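Local structure of 3-hydroxyacyl-thioester dehydratase Z (Mycobacterium tuberculosis, 2C2I) at residues G121-V127 with E144-V150; L73-M77 with R107-S111; E30-A35 with I60-M65. The protein probably catalyses the reversible hydration of trans-2-enoyl-CoA to (3R)-3-hydroxyacyl-CoA in fatty acid metabolism, working as a homodimer. All coordinates share one frame; numbering follows the deposited sequence.

Contact 1: G121-V127 with E144-V150; sequences GTVQATV and ESIVRYV
Gln124 and Arg148 face each other as a non-hydrogen-bonded pair of two antiparallel strands, and it is their side chains that bond across the pair. Arg148 approaches side-on, its NE 2.8 Å and its NH2 2.9 Å from Gln124 OE1, so one oxygen takes two N-H groups. NH2 bonds on a lone pair in the amide plane, while NE arrives nearly in line with the C=O. Amide and guanidinium are nearly coplanar, 26° apart; the bend at chi3 (-49°) turns the guanidinium toward Gln124. Both residues probably contribute to substrate binding in the site of the partner subunit.

Across the hairpin, backbone groups pair at Val123-Tyr149, Ala125-Val147 and Val127-Ser145. Val127 O accepts from Ser145 N at 2.8 Å and also from a water that bonds to Ser145 OG. The backbones of Gln124 (with Glu116) and Thr126 bond outward to strand 105-119, and that of Glu144 to strand 86-95, where Asn92 also holds Glu144 OE2. Ala125 CB sits at the Tyr149 ring edge, 3.9 Å from Tyr149 CE2.

This hairpin of the hotdog sheet lies between strand 105-119 and strand 86-95, whose Tyr89 makes a cation-pi contact with Arg148. Helix 7-12 covers Val123 and Tyr149.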
loop_
_atom_site.group_PDB
_atom_site.type_symbol
_atom_site.label_atom_id
_atom_site.label_comp_id
_atom_site.label_asym_id
_atom_site.label_seq_id
_atom_site.Cartn_x
_atom_site.Cartn_y
_atom_site.Cartn_z
ATOM N N GLY A 121 -4.015 26.638 2.790
ATOM C CA GLY A 121 -4.843 25.761 3.616
ATOM C C GLY A 121 -4.491 24.288 3.456
ATOM O O GLY A 121 -5.063 23.429 4.160
ATOM N N THR A 122 -3.558 24.001 2.536
ATOM C CA THR A 122 -3.016 22.651 2.309
ATOM C C THR A 122 -1.827 22.348 3.233
ATOM O O THR A 122 -0.786 23.027 3.194
ATOM C CB THR A 122 -2.572 22.478 0.841
ATOM O OG1 THR A 122 -3.736 22.471 -0.008
ATOM C CG2 THR A 122 -1.768 21.187 0.634
ATOM N N VAL A 123 -2.001 21.332 4.065
ATOM C CA VAL A 123 -0.940 20.922 4.989
ATOM C C VAL A 123 -0.656 19.426 4.827
ATOM O O VAL A 123 -1.503 18.683 4.358
ATOM C CB VAL A 123 -1.247 21.275 6.457
ATOM C CG1 VAL A 123 -1.661 22.757 6.597
ATOM C CG2 VAL A 123 -2.305 20.361 7.040
ATOM N N GLN A 124 0.552 19.020 5.187
ATOM C CA GLN A 124 0.976 17.643 5.045
ATOM C C GLN A 124 1.328 17.119 6.420
ATOM O O GLN A 124 2.219 17.663 7.060
ATOM C CB GLN A 124 2.233 17.650 4.188
ATOM C CG GLN A 124 2.664 16.342 3.669
ATOM C CD GLN A 124 3.275 16.525 2.296
ATOM O OE1 GLN A 124 2.557 16.593 1.287
ATOM N NE2 GLN A 124 4.589 16.630 2.245
ATOM N N ALA A 125 0.640 16.067 6.846
ATOM C CA ALA A 125 0.854 15.471 8.165
ATOM C C ALA A 125 1.643 14.169 8.024
ATOM O O ALA A 125 1.282 13.317 7.217
ATOM C CB ALA A 125 -0.457 15.203 8.817
ATOM N N THR A 126 2.697 14.025 8.812
ATOM C CA THR A 126 3.435 12.779 8.878
ATOM C C THR A 126 2.935 12.040 10.124
ATOM O O THR A 126 2.938 12.588 11.225
ATOM C CB THR A 126 4.931 13.040 8.900
ATOM O OG1 THR A 126 5.288 13.758 7.707
ATOM C CG2 THR A 126 5.750 11.731 8.988
ATOM N N VAL A 127 2.511 10.795 9.926
ATOM C CA VAL A 127 1.795 10.028 10.951
ATOM C C VAL A 127 2.528 8.699 11.178
ATOM O O VAL A 127 2.933 8.052 10.214
ATOM C CB VAL A 127 0.335 9.760 10.525
ATOM C CG1 VAL A 127 -0.403 8.937 11.602
ATOM C CG2 VAL A 127 -0.449 11.085 10.251
ATOM N N GLU A 144 5.211 4.682 8.804
ATOM C CA GLU A 144 5.176 6.135 8.888
ATOM C C GLU A 144 4.690 6.651 7.528
ATOM O O GLU A 144 5.318 6.374 6.500
ATOM C CB GLU A 144 6.558 6.677 9.213
ATOM C CG GLU A 144 6.553 8.198 9.421
ATOM C CD GLU A 144 7.908 8.680 9.854
ATOM O OE1 GLU A 144 8.328 8.306 10.965
ATOM O OE2 GLU A 144 8.587 9.370 9.081
ATOM N N SER A 145 3.564 7.371 7.540
ATOM C CA SER A 145 2.843 7.749 6.312
ATOM C C SER A 145 2.702 9.272 6.246
ATOM O O SER A 145 2.899 9.961 7.246
ATOM C CB SER A 145 1.461 7.100 6.251
ATOM O OG SER A 145 0.625 7.519 7.331
ATOM N N ILE A 146 2.383 9.774 5.059
ATOM C CA ILE A 146 2.259 11.207 4.849
ATOM C C ILE A 146 0.919 11.437 4.169
ATOM O O ILE A 146 0.619 10.851 3.112
ATOM C CB ILE A 146 3.425 11.786 4.020
ATOM C CG1 ILE A 146 4.768 11.361 4.657
ATOM C CG2 ILE A 146 3.313 13.304 3.947
ATOM C CD1 ILE A 146 5.996 11.530 3.766
ATOM N N VAL A 147 0.123 12.288 4.799
ATOM C CA VAL A 147 -1.206 12.616 4.318
ATOM C C VAL A 147 -1.246 14.105 4.048
ATOM O O VAL A 147 -0.932 14.894 4.946
ATOM C CB VAL A 147 -2.276 12.270 5.380
ATOM C CG1 VAL A 147 -3.673 12.636 4.889
ATOM C CG2 VAL A 147 -2.203 10.759 5.770
ATOM N N ARG A 148 -1.673 14.471 2.844
ATOM C CA ARG A 148 -1.834 15.875 2.451
ATOM C C ARG A 148 -3.315 16.243 2.510
ATOM O O ARG A 148 -4.129 15.617 1.842
ATOM C CB ARG A 148 -1.249 16.110 1.059
ATOM C CG ARG A 148 -1.493 17.490 0.508
ATOM C CD ARG A 148 -0.711 17.766 -0.789
ATOM N NE ARG A 148 0.712 17.416 -0.697
ATOM C CZ ARG A 148 1.627 17.734 -1.613
ATOM N NH1 ARG A 148 1.278 18.401 -2.712
ATOM N NH2 ARG A 148 2.892 17.374 -1.434
ATOM N N TYR A 149 -3.643 17.233 3.346
ATOM C CA TYR A 149 -5.000 17.756 3.496
ATOM C C TYR A 149 -5.124 19.003 2.629
ATOM O O TYR A 149 -4.407 19.969 2.845
ATOM C CB TYR A 149 -5.270 18.091 4.960
ATOM C CG TYR A 149 -5.256 16.898 5.871
ATOM C CD1 TYR A 149 -6.350 16.044 5.933
ATOM C CD2 TYR A 149 -4.146 16.611 6.681
ATOM C CE1 TYR A 149 -6.354 14.947 6.765
ATOM C CE2 TYR A 149 -4.151 15.502 7.520
ATOM C CZ TYR A 149 -5.258 14.683 7.550
ATOM O OH TYR A 149 -5.277 13.577 8.374
ATOM N N VAL A 150 -6.034 18.953 1.651
ATOM C CA VAL A 150 -6.131 19.943 0.559
ATOM C C VAL A 150 -7.451 20.718 0.632
ATOM O O VAL A 150 -8.498 20.161 0.989
ATOM C CB VAL A 150 -6.029 19.256 -0.831
ATOM C CG1 VAL A 150 -6.371 20.231 -1.972
ATOM C CG2 VAL A 150 -4.652 18.651 -1.049
HETATM O O HOH W 1 1.032 5.950 9.651
#

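Contact 2: L73-M77 with R107-S111; sequences LQHQM and RATSS
Met77, a selenomethionine here, has the most surface buried in this contact. It reaches segment 107-111 of strand 105-119 with the end of its side chain. Its CE lies 3.7 Å from Ala108 CB and 3.5 Å from Ala108 O. The same methyl also meets Ser110, with Met77 CE 3.4 Å from Ser110 OG. The selenium rests against the serine as well, Met77 SE being 3.6 Å from Ser110 CB. The chain is extended beyond CG (chi2 178°, chi3 -159°), which carries SE and CE across to the strand.

Ser110 and Ala108 are the two strand residues that receive it. Both point their CB toward the helix segment, while Thr109 between them points away, as alternation in a beta strand requires. Ala108 CB touches two residues, since Leu73 CD1 packs against it at 3.8 Å. This is the hotdog arrangement, in which a sheet wraps round a central helical segment. Here the end of helix 70-75 and the residues just after it lie against the inner face of strand 105-119.

Ser110 OG is buried beside the selenomethionine, but its polar partner is Thr129 OG1 on the next strand, 122-133. Gln74 NE2 bonds to the same Thr129 hydroxyl. Gln74 NE2 also lies 3.6 Å from Ser110 OG, a packing distance. Thr129 thus gathers both polar side chains. Val127 packs on Gln74 and Ser110, and Val24 of strand 17-25 packs on Leu73.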
loop_
_atom_site.group_PDB
_atom_site.type_symbol
_atom_site.label_atom_id
_atom_site.label_comp_id
_atom_site.label_asym_id
_atom_site.label_seq_id
_atom_site.Cartn_x
_atom_site.Cartn_y
_atom_site.Cartn_z
ATOM N N LEU A 73 -8.907 3.248 9.374
ATOM C CA LEU A 73 -8.634 3.136 10.815
ATOM C C LEU A 73 -8.375 4.514 11.439
ATOM O O LEU A 73 -8.852 4.813 12.550
ATOM C CB LEU A 73 -7.508 2.133 11.056
ATOM C CG LEU A 73 -7.765 0.677 10.591
ATOM C CD1 LEU A 73 -6.575 -0.216 10.894
ATOM C CD2 LEU A 73 -9.004 0.081 11.211
ATOM N N GLN A 74 -7.643 5.356 10.719
ATOM C CA GLN A 74 -7.374 6.738 11.154
ATOM C C GLN A 74 -8.650 7.600 11.148
ATOM O O GLN A 74 -8.819 8.440 12.011
ATOM C CB GLN A 74 -6.254 7.361 10.320
ATOM C CG GLN A 74 -4.891 6.711 10.617
ATOM C CD GLN A 74 -3.817 7.033 9.594
ATOM O OE1 GLN A 74 -4.050 7.761 8.634
ATOM N NE2 GLN A 74 -2.626 6.469 9.795
ATOM N N HIS A 75 -9.573 7.323 10.225
ATOM C CA HIS A 75 -10.871 8.029 10.191
ATOM C C HIS A 75 -11.701 7.761 11.460
ATOM O O HIS A 75 -12.467 8.630 11.900
ATOM C CB HIS A 75 -11.654 7.638 8.929
ATOM C CG HIS A 75 -12.929 8.399 8.736
ATOM N ND1 HIS A 75 -12.967 9.648 8.153
ATOM C CD2 HIS A 75 -14.215 8.079 9.022
ATOM C CE1 HIS A 75 -14.218 10.071 8.093
ATOM N NE2 HIS A 75 -14.995 9.140 8.616
ATOM N N GLN A 76 -11.518 6.578 12.055
ATOM C CA GLN A 76 -12.125 6.211 13.330
ATOM C C GLN A 76 -11.509 7.000 14.496
ATOM O O GLN A 76 -12.132 7.126 15.560
ATOM C CB GLN A 76 -11.975 4.705 13.607
ATOM C CG GLN A 76 -12.848 3.805 12.729
ATOM C CD GLN A 76 -12.700 2.332 13.049
ATOM O OE1 GLN A 76 -12.017 1.951 14.000
ATOM N NE2 GLN A 76 -13.354 1.496 12.267
HETATM N N MSE A 77 -10.303 7.529 14.284
HETATM C CA MSE A 77 -9.559 8.251 15.335
HETATM C C MSE A 77 -9.775 9.761 15.367
HETATM O O MSE A 77 -9.885 10.345 16.444
HETATM C CB MSE A 77 -8.063 7.995 15.182
HETATM C CG MSE A 77 -7.660 6.540 15.197
HETATM SE SE MSE A 77 -5.747 6.488 14.916
HETATM C CE MSE A 77 -5.541 4.733 14.296
ATOM N N ARG A 107 -6.271 -3.668 14.881
ATOM C CA ARG A 107 -6.573 -2.366 15.471
ATOM C C ARG A 107 -5.313 -1.508 15.374
ATOM O O ARG A 107 -4.194 -2.011 15.508
ATOM C CB ARG A 107 -6.992 -2.549 16.939
ATOM C CG ARG A 107 -7.163 -1.288 17.721
ATOM C CD ARG A 107 -7.828 -1.606 19.057
ATOM N NE ARG A 107 -6.890 -2.177 20.022
ATOM C CZ ARG A 107 -7.184 -2.347 21.311
ATOM N NH1 ARG A 107 -8.384 -1.999 21.763
ATOM N NH2 ARG A 107 -6.285 -2.855 22.141
ATOM N N ALA A 108 -5.496 -0.211 15.166
ATOM C CA ALA A 108 -4.364 0.675 14.969
ATOM C C ALA A 108 -4.282 1.747 16.062
ATOM O O ALA A 108 -5.321 2.159 16.591
ATOM C CB ALA A 108 -4.431 1.333 13.554
ATOM N N THR A 109 -3.053 2.182 16.368
ATOM C CA THR A 109 -2.775 3.357 17.197
ATOM C C THR A 109 -1.922 4.294 16.353
ATOM O O THR A 109 -0.963 3.842 15.755
ATOM C CB THR A 109 -1.921 2.940 18.406
ATOM O OG1 THR A 109 -2.640 1.927 19.138
ATOM C CG2 THR A 109 -1.663 4.157 19.301
ATOM N N SER A 110 -2.264 5.584 16.295
ATOM C CA SER A 110 -1.444 6.539 15.528
ATOM C C SER A 110 -1.017 7.761 16.351
ATOM O O SER A 110 -1.731 8.185 17.276
ATOM C CB SER A 110 -2.206 7.022 14.284
ATOM O OG SER A 110 -2.476 5.952 13.382
ATOM N N SER A 111 0.115 8.344 15.973
ATOM C CA SER A 111 0.613 9.588 16.577
ATOM C C SER A 111 0.996 10.551 15.486
ATOM O O SER A 111 1.407 10.129 14.398
ATOM C CB SER A 111 1.864 9.305 17.412
ATOM O OG SER A 111 1.586 8.291 18.359
#

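Contact 3: E30-A35 with I60-M65; sequences EVNLFA and IAHGFM
Met65 covers one face of the Phe34 ring, and His62 meets its CD2 side obliquely. Met65, a selenomethionine here, lays its CB over the middle of the Phe34 ring, a CH-pi contact 3.5 Å from the centroid and 5° off the ring normal. Its selenium continues obliquely past the ring, in a Met-aromatic contact, and Met65 SE lies 3.7 Å from Phe34 CB. The bend at chi3 (46°) turns the methyl to Val31, with Met65 CE 3.6 Å from Val31 CG2.

His62 takes Phe34 CD2 over one face of its imidazole. Phe34 CD2 is 3.4 Å from His62 CG, and the two planes stand obliquely, at 52°. His62 CE1 lies 3.8 Å from Val31 CG1 and 4.0 Å from Ala35 CB.

His62 is at the N-cap position of helix 63-68, which here packs against helix 28-38. In this MaoC-like hotdog dehydratase, residues 60-63 probably bind substrate.

Further out, His62 NE2 is bonded to the backbone O of Asp40, and its ring stacks on that of His45. The carbonyl of Ile60 holds His45 ND1. Asp40 and His45 are probably important for catalysis, so this contact borders the probable active site. On the dimer side, Phe34 meets Phe34 of the second subunit, and Phe64 packs on Asn88 of that subunit.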
loop_
_atom_site.group_PDB
_atom_site.type_symbol
_atom_site.label_atom_id
_atom_site.label_comp_id
_atom_site.label_asym_id
_atom_site.label_seq_id
_atom_site.Cartn_x
_atom_site.Cartn_y
_atom_site.Cartn_z
ATOM N N GLU A 30 -13.019 -9.765 1.753
ATOM C CA GLU A 30 -12.228 -8.546 1.553
ATOM C C GLU A 30 -10.905 -8.864 0.893
ATOM O O GLU A 30 -10.431 -8.089 0.047
ATOM C CB GLU A 30 -11.998 -7.824 2.877
ATOM C CG GLU A 30 -13.284 -7.270 3.477
ATOM C CD GLU A 30 -13.073 -6.720 4.878
ATOM O OE1 GLU A 30 -12.163 -7.210 5.602
ATOM O OE2 GLU A 30 -13.807 -5.777 5.236
ATOM N N VAL A 31 -10.308 -9.983 1.288
ATOM C CA VAL A 31 -8.994 -10.384 0.772
ATOM C C VAL A 31 -9.111 -10.718 -0.721
ATOM O O VAL A 31 -8.258 -10.322 -1.523
ATOM C CB VAL A 31 -8.369 -11.540 1.587
ATOM C CG1 VAL A 31 -7.073 -12.046 0.938
ATOM C CG2 VAL A 31 -8.066 -11.093 3.015
ATOM N N ASN A 32 -10.194 -11.421 -1.074
ATOM C CA ASN A 32 -10.550 -11.702 -2.484
ATOM C C ASN A 32 -10.815 -10.461 -3.326
ATOM O O ASN A 32 -10.359 -10.382 -4.469
ATOM C CB ASN A 32 -11.770 -12.625 -2.540
ATOM C CG ASN A 32 -11.521 -13.965 -1.889
ATOM O OD1 ASN A 32 -10.402 -14.302 -1.527
ATOM N ND2 ASN A 32 -12.587 -14.741 -1.725
ATOM N N LEU A 33 -11.539 -9.481 -2.779
ATOM C CA LEU A 33 -11.813 -8.245 -3.503
ATOM C C LEU A 33 -10.492 -7.511 -3.740
ATOM O O LEU A 33 -10.305 -6.941 -4.798
ATOM C CB LEU A 33 -12.766 -7.321 -2.743
ATOM C CG LEU A 33 -14.240 -7.734 -2.552
ATOM C CD1 LEU A 33 -14.991 -6.770 -1.651
ATOM C CD2 LEU A 33 -14.918 -7.855 -3.894
ATOM N N PHE A 34 -9.606 -7.539 -2.738
ATOM C CA PHE A 34 -8.288 -6.899 -2.841
ATOM C C PHE A 34 -7.451 -7.505 -3.967
ATOM O O PHE A 34 -6.795 -6.783 -4.748
ATOM C CB PHE A 34 -7.522 -6.983 -1.524
ATOM C CG PHE A 34 -6.333 -6.043 -1.465
ATOM C CD1 PHE A 34 -6.514 -4.701 -1.160
ATOM C CD2 PHE A 34 -5.045 -6.512 -1.736
ATOM C CE1 PHE A 34 -5.403 -3.818 -1.115
ATOM C CE2 PHE A 34 -3.927 -5.642 -1.705
ATOM C CZ PHE A 34 -4.109 -4.300 -1.388
ATOM N N ALA A 35 -7.449 -8.836 -4.002
ATOM C CA ALA A 35 -6.810 -9.605 -5.046
ATOM C C ALA A 35 -7.373 -9.215 -6.404
ATOM O O ALA A 35 -6.620 -8.994 -7.329
ATOM C CB ALA A 35 -6.996 -11.126 -4.788
ATOM N N ILE A 60 -3.624 -15.670 4.490
ATOM C CA ILE A 60 -3.236 -14.425 5.179
ATOM C C ILE A 60 -3.554 -13.212 4.286
ATOM O O ILE A 60 -3.613 -13.338 3.050
ATOM C CB ILE A 60 -1.726 -14.447 5.634
ATOM C CG1 ILE A 60 -0.751 -14.511 4.448
ATOM C CG2 ILE A 60 -1.435 -15.584 6.615
ATOM C CD1 ILE A 60 0.703 -14.373 4.848
ATOM N N ALA A 61 -3.775 -12.047 4.895
ATOM C CA ALA A 61 -4.028 -10.823 4.141
ATOM C C ALA A 61 -2.792 -10.425 3.325
ATOM O O ALA A 61 -1.680 -10.764 3.660
ATOM C CB ALA A 61 -4.401 -9.670 5.098
ATOM N N HIS A 62 -3.014 -9.666 2.261
ATOM C CA HIS A 62 -1.916 -9.012 1.553
ATOM C C HIS A 62 -1.364 -7.938 2.492
ATOM O O HIS A 62 -2.142 -7.204 3.085
ATOM C CB HIS A 62 -2.438 -8.282 0.311
ATOM C CG HIS A 62 -3.115 -9.157 -0.696
ATOM N ND1 HIS A 62 -4.389 -9.657 -0.516
ATOM C CD2 HIS A 62 -2.729 -9.546 -1.937
ATOM C CE1 HIS A 62 -4.736 -10.360 -1.582
ATOM N NE2 HIS A 62 -3.742 -10.316 -2.455
ATOM N N GLY A 63 -0.051 -7.859 2.646
ATOM C CA GLY A 63 0.554 -6.720 3.379
ATOM C C GLY A 63 0.107 -5.381 2.808
ATOM O O GLY A 63 -0.114 -4.402 3.570
ATOM N N PHE A 64 -0.073 -5.316 1.489
ATOM C CA PHE A 64 -0.467 -4.047 0.887
ATOM C C PHE A 64 -1.881 -3.701 1.300
ATOM O O PHE A 64 -2.247 -2.536 1.296
ATOM C CB PHE A 64 -0.336 -4.057 -0.642
ATOM C CG PHE A 64 1.063 -3.798 -1.150
ATOM C CD1 PHE A 64 1.773 -2.637 -0.778
ATOM C CD2 PHE A 64 1.665 -4.703 -2.019
ATOM C CE1 PHE A 64 3.051 -2.403 -1.282
ATOM C CE2 PHE A 64 2.953 -4.454 -2.551
ATOM C CZ PHE A 64 3.651 -3.329 -2.173
HETATM N N MSE A 65 -2.680 -4.718 1.652
HETATM C CA MSE A 65 -4.031 -4.424 2.096
HETATM C C MSE A 65 -4.021 -3.901 3.525
HETATM O O MSE A 65 -4.652 -2.901 3.799
HETATM C CB MSE A 65 -4.957 -5.630 2.019
HETATM C CG MSE A 65 -6.366 -5.245 2.499
HETATM SE SE MSE A 65 -7.674 -6.636 2.182
HETATM C CE MSE A 65 -6.881 -7.703 2.668
#

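From the N terminus, contact 3 comes first. It closes the loop from helix 28-38 to helix 63-68, whose intervening residues include two short helices and no strand. Contact 2 follows and ties the end of helix 70-75 to strand 105-119 across 29 residues that include strand 86-95. Contact 1 comes last and closes the hairpin of strands 122-133 and 141-149. The three run in series, with none nested or crossed. Contacts 1 and 2 share one sheet and touch where Val127 CG1 meets Ser111 O at 3.5 Å. Contact 3 stands apart, its centre about 25 Å from that of contact 1, on the opposite side of the chain's centre.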